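Local coordinates for triacylglycerol lipase (Clostridium botulinum, PDB 5AH1), which hydrolyses ester bonds, including those of synthetic polyesters and probably of triacylglycerols, as a zinc-binding alpha/beta-hydrolase, at residues S127-A132 with E148-K153; D272-K277 with T300-T305; D105-L110 with H115-A120; M427-T432 with D438-Y443. All coordinates share one frame; numbering follows the deposited sequence. Where two conformers were deposited one is given.

Contacts 1 and 2 share the zinc ion and touch directly: Ser127 and Asp130 of contact 1 reach Asp302 and Gln273 of contact 2. The first is buried and rests on metal bonds and a ring stack, the second is partly buried and uses a tryptophan edge and a water. Contacts 3 and 4, with centres about 12 Å apart, meet where helix 106-112 packs on helix 437-448, Leu110 lying against Tyr440 and Met441. Contact 3 joins a helix to an outer strand of the main sheet, whereas contact 4 is buried, with one cross-segment hydrogen bond from a loop whose Asp428 also binds potassium. Contacts 1 and 4 lie on opposite sides of the chain's centre.

Contact 1: residues S127-A132 with E148-K153; sequences SNWDRA and EAHAKK. With ZN (zinc ion), chain B.
Asp130 and His150 supply two of the four ligands of a zinc site, one from the first turn of helix 128-140 and the other from helix 148-154. Asp130 OD1 lies 1.9 Å from the zinc ion and His150 NE2 lies 2.1 Å from it; His156 and Asp302 complete the set. Two aspartates and two histidines round zinc recall the structural zinc site of the Geobacillus lipases. The carboxylate and the imidazole plane stand 73° apart, each turned to bring its own ligand atom onto the metal.

The tight part of the contact is here and in the aromatic pair behind it. The five-membered ring of Trp129 and the His150 ring form an offset stack, with centroids 3.6 Å apart and planes within 5° of parallel. With CG anti to the backbone N (chi1 174°), the His150 side chain runs out from its helix, laying one ring face against the indole and pointing NE2 at the zinc ion. Trp129 NE1 donates to the carbonyl O of Tyr146, which should fix the rotation of the indole that flanks the metal ligand.

The other side of helix 148-154 is loose by comparison: Lys152 and Lys153 take no part in the contact and are exposed to solvent, while His150 is buried.

On the opposing helix the ligand is held by a second shell. Asp130 OD2 accepts from Gln273 NE2. Ser127 is the N-cap residue, and its OG takes the backbone N-H of Asp130 at 3.0 Å.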
# COMPACT_ATOMS: atom_id res chain seq x y z
N SER A 127 -5.31 -10.14 -3.12
CA SER A 127 -5.54 -9.22 -4.22
C SER A 127 -6.10 -7.89 -3.72
O SER A 127 -6.62 -7.77 -2.62
CB SER A 127 -6.53 -9.81 -5.20
OG SER A 127 -7.80 -9.94 -4.58
N ASN A 128 -6.01 -6.87 -4.57
CA ASN A 128 -6.60 -5.57 -4.24
C ASN A 128 -8.12 -5.66 -4.09
O ASN A 128 -8.69 -4.99 -3.24
CB ASN A 128 -6.19 -4.54 -5.29
CG ASN A 128 -4.82 -3.99 -5.02
OD1 ASN A 128 -4.56 -3.46 -3.93
ND2 ASN A 128 -3.93 -4.06 -6.01
N TRP A 129 -8.78 -6.46 -4.91
CA TRP A 129 -10.22 -6.67 -4.72
C TRP A 129 -10.49 -7.23 -3.32
O TRP A 129 -11.32 -6.71 -2.56
CB TRP A 129 -10.75 -7.64 -5.77
CG TRP A 129 -12.20 -8.01 -5.59
CD1 TRP A 129 -12.72 -8.93 -4.70
CD2 TRP A 129 -13.33 -7.48 -6.31
NE1 TRP A 129 -14.09 -8.99 -4.84
CE2 TRP A 129 -14.48 -8.12 -5.82
CE3 TRP A 129 -13.48 -6.51 -7.33
CZ2 TRP A 129 -15.75 -7.87 -6.34
CZ3 TRP A 129 -14.73 -6.26 -7.82
CH2 TRP A 129 -15.86 -6.93 -7.32
N ASP A 130 -9.77 -8.30 -2.97
CA ASP A 130 -10.03 -8.94 -1.68
C ASP A 130 -9.73 -7.95 -0.55
O ASP A 130 -10.49 -7.85 0.41
CB ASP A 130 -9.19 -10.21 -1.51
CG ASP A 130 -9.61 -11.38 -2.43
OD1 ASP A 130 -10.50 -11.22 -3.31
OD2 ASP A 130 -9.03 -12.48 -2.25
N ARG A 131 -8.61 -7.25 -0.66
CA ARG A 131 -8.24 -6.25 0.33
C ARG A 131 -9.24 -5.11 0.45
O ARG A 131 -9.48 -4.62 1.54
CB ARG A 131 -6.83 -5.74 0.03
CG ARG A 131 -5.74 -6.82 0.32
CD ARG A 131 -4.41 -6.45 -0.31
NE ARG A 131 -4.01 -5.06 -0.09
CZ ARG A 131 -2.99 -4.66 0.67
NH1 ARG A 131 -2.33 -5.49 1.48
NH2 ARG A 131 -2.68 -3.37 0.68
N ALA A 132 -9.82 -4.69 -0.66
CA ALA A 132 -10.85 -3.66 -0.62
C ALA A 132 -12.11 -4.13 0.11
O ALA A 132 -12.70 -3.38 0.89
CB ALA A 132 -11.17 -3.17 -2.02
N GLU A 148 -20.45 -12.95 -4.44
CA GLU A 148 -20.70 -14.28 -4.99
C GLU A 148 -20.00 -14.49 -6.34
O GLU A 148 -19.36 -15.52 -6.57
CB GLU A 148 -22.19 -14.53 -5.17
CG GLU A 148 -22.53 -15.91 -5.70
CD GLU A 148 -24.02 -16.15 -5.76
OE1 GLU A 148 -24.60 -16.50 -4.71
OE2 GLU A 148 -24.60 -15.97 -6.84
N ALA A 149 -20.13 -13.52 -7.23
CA ALA A 149 -19.63 -13.69 -8.58
C ALA A 149 -18.12 -13.83 -8.56
O ALA A 149 -17.55 -14.72 -9.18
CB ALA A 149 -20.08 -12.56 -9.47
N HIS A 150 -17.47 -12.93 -7.85
CA HIS A 150 -16.02 -12.96 -7.73
C HIS A 150 -15.55 -14.26 -7.10
O HIS A 150 -14.62 -14.91 -7.61
CB HIS A 150 -15.57 -11.78 -6.87
CG HIS A 150 -14.11 -11.80 -6.55
ND1 HIS A 150 -13.17 -11.08 -7.25
CD2 HIS A 150 -13.43 -12.45 -5.58
CE1 HIS A 150 -11.98 -11.28 -6.73
NE2 HIS A 150 -12.10 -12.13 -5.72
N ALA A 151 -16.19 -14.66 -6.01
CA ALA A 151 -15.75 -15.85 -5.30
C ALA A 151 -15.92 -17.10 -6.18
O ALA A 151 -15.10 -18.02 -6.16
CB ALA A 151 -16.50 -16.00 -4.00
N LYS A 152 -16.99 -17.12 -6.98
CA LYS A 152 -17.20 -18.23 -7.88
C LYS A 152 -16.14 -18.24 -8.98
O LYS A 152 -15.59 -19.29 -9.32
CB LYS A 152 -18.59 -18.18 -8.50
CG LYS A 152 -18.86 -19.36 -9.42
CD LYS A 152 -20.29 -19.34 -9.93
CE LYS A 152 -20.56 -20.50 -10.90
NZ LYS A 152 -21.99 -20.51 -11.34
N LYS A 153 -15.88 -17.08 -9.57
CA LYS A 153 -14.91 -16.97 -10.64
C LYS A 153 -13.51 -17.42 -10.22
O LYS A 153 -12.83 -18.14 -10.95
CB LYS A 153 -14.86 -15.53 -11.14
CG LYS A 153 -13.84 -15.28 -12.25
CD LYS A 153 -13.90 -13.84 -12.73
CE LYS A 153 -12.89 -13.59 -13.82
NZ LYS A 153 -13.28 -14.31 -15.07
ZN ZN B . -10.65 -12.82 -4.39

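Contact 2: residues D272-K277 with T300-T305; sequences DQWGLK and TKDIAT. With ZN (zinc ion), chain B.
Trp274 turns its CG anti to its own carbonyl carbon (chi1 -66°), and Asp302 holds its CG anti to its backbone N (chi1 -171°); together these torsions bring the outer rim of the indole against the aspartate. The touching atom is Trp274 CZ2, 3.3 Å from Asp302 O, which sits at the ring edge near its plane. The same CZ2 is 3.4 Å from Asp302 OD2, and the indole and carboxylate planes are inclined at 55°. No direct hydrogen bond spans the segments. A water in the indole plane does the bridging: it accepts from Trp274 NE1 at 3.2 Å and donates to Asp302 O at 2.8 Å.

Trp274 CH2 also lies 3.9 Å from Thr300 OG1, which comes obliquely to the ring. That hydroxyl accepts from the backbone N of Asp302 at 2.9 Å, an ST turn, which ties the Thr300 side chain to the backbone of Asp302, itself at the centre of an inverse gamma turn. Asp302 OD2 is the metal ligand, 2.0 Å from the zinc ion, while its OD1 hydrogen-bonds Ser127 OG. Trp274 also meets His156 edge-to-face, so the indole lines the second-shell side of the zinc site, beside the ligands Asp302 and His156.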
# COMPACT_ATOMS: atom_id res chain seq x y z
N ASP A 272 -7.62 -16.93 4.81
CA ASP A 272 -8.80 -17.71 5.18
C ASP A 272 -9.64 -18.09 3.96
O ASP A 272 -10.16 -19.21 3.88
CB ASP A 272 -9.71 -16.91 6.13
CG ASP A 272 -9.02 -16.44 7.39
OD1 ASP A 272 -7.84 -16.04 7.34
OD2 ASP A 272 -9.69 -16.45 8.44
N GLN A 273 -9.79 -17.16 3.02
CA GLN A 273 -10.72 -17.36 1.91
C GLN A 273 -10.26 -18.46 0.97
O GLN A 273 -11.07 -19.04 0.27
CB GLN A 273 -10.99 -16.04 1.16
CG GLN A 273 -9.90 -15.56 0.21
CD GLN A 273 -8.79 -14.81 0.91
OE1 GLN A 273 -8.35 -15.17 2.00
NE2 GLN A 273 -8.32 -13.75 0.27
N TRP A 274 -8.95 -18.71 0.98
CA TRP A 274 -8.32 -19.74 0.17
C TRP A 274 -8.17 -21.07 0.89
O TRP A 274 -7.55 -21.98 0.35
CB TRP A 274 -6.94 -19.26 -0.29
CG TRP A 274 -6.97 -18.09 -1.24
CD1 TRP A 274 -6.63 -16.80 -0.97
CD2 TRP A 274 -7.38 -18.12 -2.61
NE1 TRP A 274 -6.79 -16.01 -2.08
CE2 TRP A 274 -7.23 -16.80 -3.11
CE3 TRP A 274 -7.83 -19.12 -3.47
CZ2 TRP A 274 -7.54 -16.47 -4.42
CZ3 TRP A 274 -8.12 -18.79 -4.77
CH2 TRP A 274 -7.97 -17.47 -5.24
N GLY A 275 -8.71 -21.20 2.09
CA GLY A 275 -8.56 -22.42 2.86
C GLY A 275 -7.15 -22.57 3.39
O GLY A 275 -6.70 -23.69 3.65
N LEU A 276 -6.47 -21.44 3.60
CA LEU A 276 -5.09 -21.44 4.07
C LEU A 276 -4.93 -20.82 5.47
O LEU A 276 -3.90 -20.24 5.76
CB LEU A 276 -4.18 -20.74 3.04
CG LEU A 276 -4.01 -21.52 1.73
CD1 LEU A 276 -3.25 -20.68 0.72
CD2 LEU A 276 -3.31 -22.85 1.96
N LYS A 277 -5.90 -21.03 6.35
CA LYS A 277 -5.69 -20.72 7.76
C LYS A 277 -4.64 -21.64 8.36
O LYS A 277 -4.50 -22.79 7.94
CB LYS A 277 -6.99 -20.87 8.55
CG LYS A 277 -8.05 -19.90 8.10
CD LYS A 277 -9.40 -20.17 8.75
CE LYS A 277 -9.43 -19.77 10.20
NZ LYS A 277 -10.85 -19.57 10.63
N THR A 300 -3.50 -18.44 -9.94
CA THR A 300 -4.60 -17.47 -9.97
C THR A 300 -4.08 -16.05 -10.21
O THR A 300 -2.95 -15.72 -9.83
CB THR A 300 -5.41 -17.48 -8.65
OG1 THR A 300 -6.54 -16.60 -8.77
CG2 THR A 300 -4.58 -17.02 -7.44
N LYS A 301 -4.88 -15.22 -10.86
CA LYS A 301 -4.55 -13.80 -10.89
C LYS A 301 -5.13 -13.06 -9.68
O LYS A 301 -4.86 -11.87 -9.51
CB LYS A 301 -4.98 -13.15 -12.20
CG LYS A 301 -6.46 -13.06 -12.43
CD LYS A 301 -6.70 -12.29 -13.72
CE LYS A 301 -8.18 -12.03 -14.00
NZ LYS A 301 -8.34 -11.34 -15.33
N ASP A 302 -5.92 -13.74 -8.85
CA ASP A 302 -6.52 -13.10 -7.67
C ASP A 302 -5.61 -13.14 -6.45
O ASP A 302 -5.99 -13.68 -5.40
CB ASP A 302 -7.86 -13.77 -7.38
CG ASP A 302 -8.69 -13.06 -6.33
OD1 ASP A 302 -8.71 -11.80 -6.31
OD2 ASP A 302 -9.35 -13.77 -5.53
N ILE A 303 -4.41 -12.57 -6.57
CA ILE A 303 -3.40 -12.62 -5.52
C ILE A 303 -2.49 -11.39 -5.65
O ILE A 303 -2.41 -10.81 -6.72
CB ILE A 303 -2.64 -13.99 -5.60
CG1 ILE A 303 -1.90 -14.30 -4.30
CG2 ILE A 303 -1.76 -14.03 -6.83
CD1 ILE A 303 -2.81 -14.59 -3.11
N ALA A 304 -1.81 -10.99 -4.57
CA ALA A 304 -1.08 -9.72 -4.61
C ALA A 304 0.03 -9.68 -5.66
O ALA A 304 0.25 -8.65 -6.28
CB ALA A 304 -0.50 -9.39 -3.24
N THR A 305 0.74 -10.78 -5.84
CA THR A 305 1.88 -10.80 -6.74
C THR A 305 1.48 -10.49 -8.18
O THR A 305 2.21 -9.80 -8.90
CB THR A 305 2.65 -12.15 -6.60
OG1 THR A 305 1.73 -13.23 -6.51
CG2 THR A 305 3.47 -12.13 -5.33
ZN ZN B . -10.65 -12.82 -4.39
O HOH W 1 -6.41 -12.95 -2.78

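Contact 3: residues D105-L110 with H115-A120; sequences DLQEKL and HETYTA
Gln107 OE1 is gripped twice: Thr119 OG1 donates to it at 2.7 Å, and a water donates to it at 2.9 Å. The same water accepts from Thr119 N, also at 2.9 Å, so hydroxyl and water tie one amide oxygen to one residue of strand 117-120. The hydroxyl approaches tilted 22° from the plane of the amide carbonyl. Gln107 reaches this far because its CG is anti to the backbone N (chi1 176°) and the chain stays extended beyond it, passing over Thr117 O on the way.

At the other end the contact is closed by the backbone. His115 N donates to Leu110 O at 2.9 Å, and Ser113 OG in the intervening turn holds the same carbonyl. Between the two polar ends Leu110 packs on Thr117: Leu110 CB is 3.4 Å from Thr117 OG1, and Leu110 CD1 meets the methyl Thr117 CG2 at 3.9 Å. The Thr117 hydroxyl, though packed against leucine, is satisfied by donating to His115 O at 2.8 Å.

The short axes of helix 106-110 and strand 117-120 approach to 7.9 Å and run nearly antiparallel, at 162°. This is the geometry expected of the returning half of a beta-alpha-beta unit: strand 80-83, helix 106-112, then strand 117-120, which lies parallel beside 80-83 and is an outermost strand of the alpha/beta-hydrolase sheet.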
# COMPACT_ATOMS: atom_id res chain seq x y z
N ASP A 105 4.54 5.35 17.16
CA ASP A 105 3.15 5.02 16.85
C ASP A 105 2.48 6.23 16.20
O ASP A 105 1.96 7.10 16.90
CB ASP A 105 2.43 4.58 18.13
CG ASP A 105 1.04 4.03 17.86
OD1 ASP A 105 0.52 4.21 16.74
OD2 ASP A 105 0.45 3.43 18.77
N LEU A 106 2.54 6.30 14.87
CA LEU A 106 2.04 7.49 14.17
C LEU A 106 0.56 7.74 14.44
O LEU A 106 0.16 8.89 14.61
CB LEU A 106 2.28 7.36 12.66
CG LEU A 106 3.72 7.43 12.17
CD1 LEU A 106 3.79 7.10 10.70
CD2 LEU A 106 4.31 8.81 12.43
N GLN A 107 -0.24 6.67 14.50
CA GLN A 107 -1.66 6.83 14.82
C GLN A 107 -1.83 7.59 16.14
O GLN A 107 -2.63 8.54 16.24
CB GLN A 107 -2.36 5.48 14.92
CG GLN A 107 -3.82 5.59 15.35
CD GLN A 107 -4.46 4.25 15.64
OE1 GLN A 107 -4.69 3.46 14.73
NE2 GLN A 107 -4.72 3.98 16.92
N GLU A 108 -1.08 7.18 17.16
CA GLU A 108 -1.18 7.81 18.47
C GLU A 108 -0.75 9.27 18.41
O GLU A 108 -1.40 10.14 18.98
CB GLU A 108 -0.35 7.03 19.50
CG GLU A 108 -0.66 7.38 20.97
CD GLU A 108 0.04 8.64 21.47
OE1 GLU A 108 1.15 8.96 20.97
OE2 GLU A 108 -0.51 9.31 22.37
N LYS A 109 0.35 9.54 17.70
CA LYS A 109 0.87 10.90 17.59
C LYS A 109 -0.12 11.81 16.88
O LYS A 109 -0.32 12.96 17.26
CB LYS A 109 2.21 10.90 16.86
CG LYS A 109 3.32 10.15 17.58
CD LYS A 109 3.56 10.68 18.98
CE LYS A 109 4.71 9.93 19.64
NZ LYS A 109 4.98 10.43 21.02
N LEU A 110 -0.75 11.29 15.84
CA LEU A 110 -1.75 12.04 15.11
C LEU A 110 -2.95 12.36 15.99
O LEU A 110 -3.36 13.51 16.10
CB LEU A 110 -2.18 11.26 13.87
CG LEU A 110 -1.17 11.30 12.73
CD1 LEU A 110 -1.37 10.14 11.74
CD2 LEU A 110 -1.27 12.65 12.02
N HIS A 115 -5.64 15.15 15.29
CA HIS A 115 -5.97 14.61 13.98
C HIS A 115 -6.54 13.21 14.18
O HIS A 115 -5.80 12.24 14.34
CB HIS A 115 -4.72 14.58 13.09
CG HIS A 115 -3.96 15.87 13.07
ND1 HIS A 115 -4.43 17.00 12.43
CD2 HIS A 115 -2.76 16.21 13.59
CE1 HIS A 115 -3.56 17.98 12.57
NE2 HIS A 115 -2.54 17.53 13.27
N GLU A 116 -7.87 13.11 14.18
CA GLU A 116 -8.56 11.84 14.38
C GLU A 116 -8.10 10.84 13.32
O GLU A 116 -8.22 11.10 12.12
CB GLU A 116 -10.07 12.03 14.32
CG GLU A 116 -10.86 10.79 14.73
CD GLU A 116 -12.36 10.95 14.56
OE1 GLU A 116 -12.80 12.06 14.19
OE2 GLU A 116 -13.11 9.98 14.77
N THR A 117 -7.55 9.71 13.78
CA THR A 117 -6.89 8.75 12.90
C THR A 117 -7.13 7.32 13.37
O THR A 117 -7.02 7.02 14.57
CB THR A 117 -5.37 9.00 12.85
OG1 THR A 117 -5.11 10.31 12.36
CG2 THR A 117 -4.65 7.98 11.95
N TYR A 118 -7.42 6.47 12.40
CA TYR A 118 -7.57 5.03 12.60
C TYR A 118 -6.66 4.27 11.66
O TYR A 118 -6.18 4.80 10.65
CB TYR A 118 -9.02 4.61 12.32
CG TYR A 118 -10.01 5.40 13.12
CD1 TYR A 118 -10.30 5.01 14.41
CD2 TYR A 118 -10.61 6.54 12.63
CE1 TYR A 118 -11.17 5.72 15.19
CE2 TYR A 118 -11.50 7.27 13.41
CZ TYR A 118 -11.77 6.86 14.70
OH TYR A 118 -12.64 7.57 15.51
N THR A 119 -6.44 3.01 12.00
CA THR A 119 -5.62 2.12 11.20
C THR A 119 -6.46 0.92 10.78
O THR A 119 -7.10 0.29 11.62
CB THR A 119 -4.41 1.62 12.00
OG1 THR A 119 -3.60 2.74 12.38
CG2 THR A 119 -3.54 0.68 11.18
N ALA A 120 -6.50 0.65 9.48
CA ALA A 120 -7.18 -0.54 8.98
C ALA A 120 -6.16 -1.60 8.61
O ALA A 120 -5.07 -1.29 8.14
CB ALA A 120 -8.03 -0.20 7.79
O HOH W 2 -7.22 2.13 14.61

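Contact 4: residues M427-T432 with D438-Y443; sequences MDIVGT and DWYMDY. With K (potassium ion), chain C.
The loop that follows strand 415-417 is joined to the closing helix 437-448 by one buried hydrogen bond, in which Tyr440 OH donates to Ile429 O at 2.8 Å. The carbonyl oxygen sits at the edge of the phenol, near the ring plane, and is also 3.3 Å from Tyr440 CE1. At the acceptor the bond is bent: the C=O to donor angle is 138°, and the hydroxyl stands 37° out of the carbonyl plane. Tyr440 CG lies anti to its own carbonyl carbon (chi1 -78°), which carries the ring out from the helix toward the loop. Around the hydroxyl the packing is apolar, with Val430 CG1 at 3.9 Å from Tyr440 OH and Ile429 CG1 at 4.1 Å from it.

In alpha/beta hydrolases the loop between the last strand and the final helix commonly carries the catalytic histidine. Consistent with that, Ile429 and Val430 pack on His181, within the GxSxG sequence that probably forms the nucleophile elbow.

The loop's own fold is held at Met427 O, which accepts Val430 N at 3.0 Å and Thr432 N at 3.1 Å from opposite faces of the carbonyl plane. One residue on, Asp428 grips a potassium ion with both oxygens, OD1 at 2.6 Å and OD2 at 2.5 Å. Three waters, Asp425 and Pro351 O fill the rest of the potassium shell, while Asp428 OD1 also accepts from Phe433 N.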
# COMPACT_ATOMS: atom_id res chain seq x y z
N MET A 427 10.49 1.88 2.74
CA MET A 427 10.03 1.69 4.11
C MET A 427 10.31 2.92 4.99
O MET A 427 9.61 3.16 5.98
CB MET A 427 10.64 0.41 4.71
CG MET A 427 10.20 -0.86 4.00
SD MET A 427 10.48 -2.37 4.95
CE MET A 427 12.24 -2.32 5.25
N ASP A 428 11.33 3.71 4.63
CA ASP A 428 11.69 4.89 5.41
C ASP A 428 10.51 5.83 5.61
O ASP A 428 10.38 6.47 6.66
CB ASP A 428 12.77 5.71 4.69
CG ASP A 428 14.14 5.05 4.67
OD1 ASP A 428 14.41 4.17 5.53
OD2 ASP A 428 14.95 5.41 3.78
N ILE A 429 9.66 5.94 4.59
CA ILE A 429 8.55 6.90 4.64
C ILE A 429 7.46 6.51 5.64
O ILE A 429 6.64 7.34 6.01
CB ILE A 429 7.96 7.15 3.21
CG1 ILE A 429 6.94 8.31 3.19
CG2 ILE A 429 7.36 5.85 2.64
CD1 ILE A 429 7.48 9.65 3.71
N VAL A 430 7.44 5.24 6.06
CA VAL A 430 6.56 4.82 7.15
C VAL A 430 7.36 4.57 8.45
O VAL A 430 6.86 3.91 9.38
CB VAL A 430 5.68 3.60 6.78
CG1 VAL A 430 4.73 3.97 5.67
CG2 VAL A 430 6.51 2.38 6.37
N GLY A 431 8.56 5.14 8.54
CA GLY A 431 9.29 5.15 9.80
C GLY A 431 10.29 4.02 10.01
O GLY A 431 10.90 3.92 11.07
N THR A 432 10.46 3.19 8.98
CA THR A 432 11.36 2.05 9.01
C THR A 432 12.41 2.22 7.90
O THR A 432 12.32 1.60 6.84
CB THR A 432 10.53 0.76 8.83
OG1 THR A 432 9.61 0.64 9.92
CG2 THR A 432 11.41 -0.49 8.80
N ASP A 438 6.38 14.35 12.26
CA ASP A 438 5.99 15.73 11.95
C ASP A 438 5.45 15.86 10.53
O ASP A 438 4.52 16.62 10.28
CB ASP A 438 7.17 16.67 12.19
CG ASP A 438 7.52 16.79 13.65
OD1 ASP A 438 6.59 17.06 14.45
OD2 ASP A 438 8.70 16.60 14.01
N TRP A 439 6.02 15.10 9.60
CA TRP A 439 5.54 15.09 8.23
C TRP A 439 4.08 14.66 8.20
O TRP A 439 3.23 15.31 7.55
CB TRP A 439 6.41 14.17 7.38
CG TRP A 439 6.15 14.20 5.88
CD1 TRP A 439 6.88 14.86 4.95
CD2 TRP A 439 5.13 13.49 5.16
NE1 TRP A 439 6.37 14.64 3.69
CE2 TRP A 439 5.29 13.80 3.80
CE3 TRP A 439 4.09 12.63 5.54
CZ2 TRP A 439 4.44 13.31 2.81
CZ3 TRP A 439 3.25 12.14 4.55
CH2 TRP A 439 3.43 12.47 3.20
N TYR A 440 3.76 13.57 8.89
CA TYR A 440 2.39 13.09 8.93
C TYR A 440 1.43 14.05 9.63
O TYR A 440 0.30 14.22 9.18
CB TYR A 440 2.32 11.69 9.55
CG TYR A 440 2.75 10.62 8.58
CD1 TYR A 440 4.07 10.24 8.48
CD2 TYR A 440 1.82 10.03 7.74
CE1 TYR A 440 4.47 9.28 7.57
CE2 TYR A 440 2.20 9.06 6.83
CZ TYR A 440 3.53 8.70 6.75
OH TYR A 440 3.90 7.75 5.83
N MET A 441 1.87 14.68 10.71
CA MET A 441 1.03 15.66 11.40
C MET A 441 0.74 16.86 10.49
O MET A 441 -0.40 17.34 10.42
CB MET A 441 1.66 16.07 12.73
CG MET A 441 1.57 14.91 13.75
SD MET A 441 2.22 15.22 15.36
CE MET A 441 3.95 15.23 14.98
N ASP A 442 1.76 17.33 9.77
CA ASP A 442 1.58 18.41 8.83
C ASP A 442 0.68 18.00 7.67
O ASP A 442 -0.10 18.81 7.18
CB ASP A 442 2.92 18.92 8.30
CG ASP A 442 3.67 19.78 9.31
OD1 ASP A 442 3.07 20.15 10.35
OD2 ASP A 442 4.86 20.07 9.07
N TYR A 443 0.77 16.74 7.23
CA TYR A 443 -0.09 16.30 6.14
C TYR A 443 -1.54 16.22 6.61
O TYR A 443 -2.45 16.58 5.87
CB TYR A 443 0.34 14.94 5.59
CG TYR A 443 -0.29 14.56 4.27
CD1 TYR A 443 -0.58 15.51 3.30
CD2 TYR A 443 -0.56 13.24 3.97
CE1 TYR A 443 -1.13 15.16 2.08
CE2 TYR A 443 -1.10 12.88 2.75
CZ TYR A 443 -1.38 13.84 1.81
OH TYR A 443 -1.89 13.52 0.57
K K C . 16.73 3.84 4.46
O HOH W 3 19.09 3.34 4.82
O HOH W 4 16.69 1.90 5.95
O HOH W 5 16.93 5.22 6.61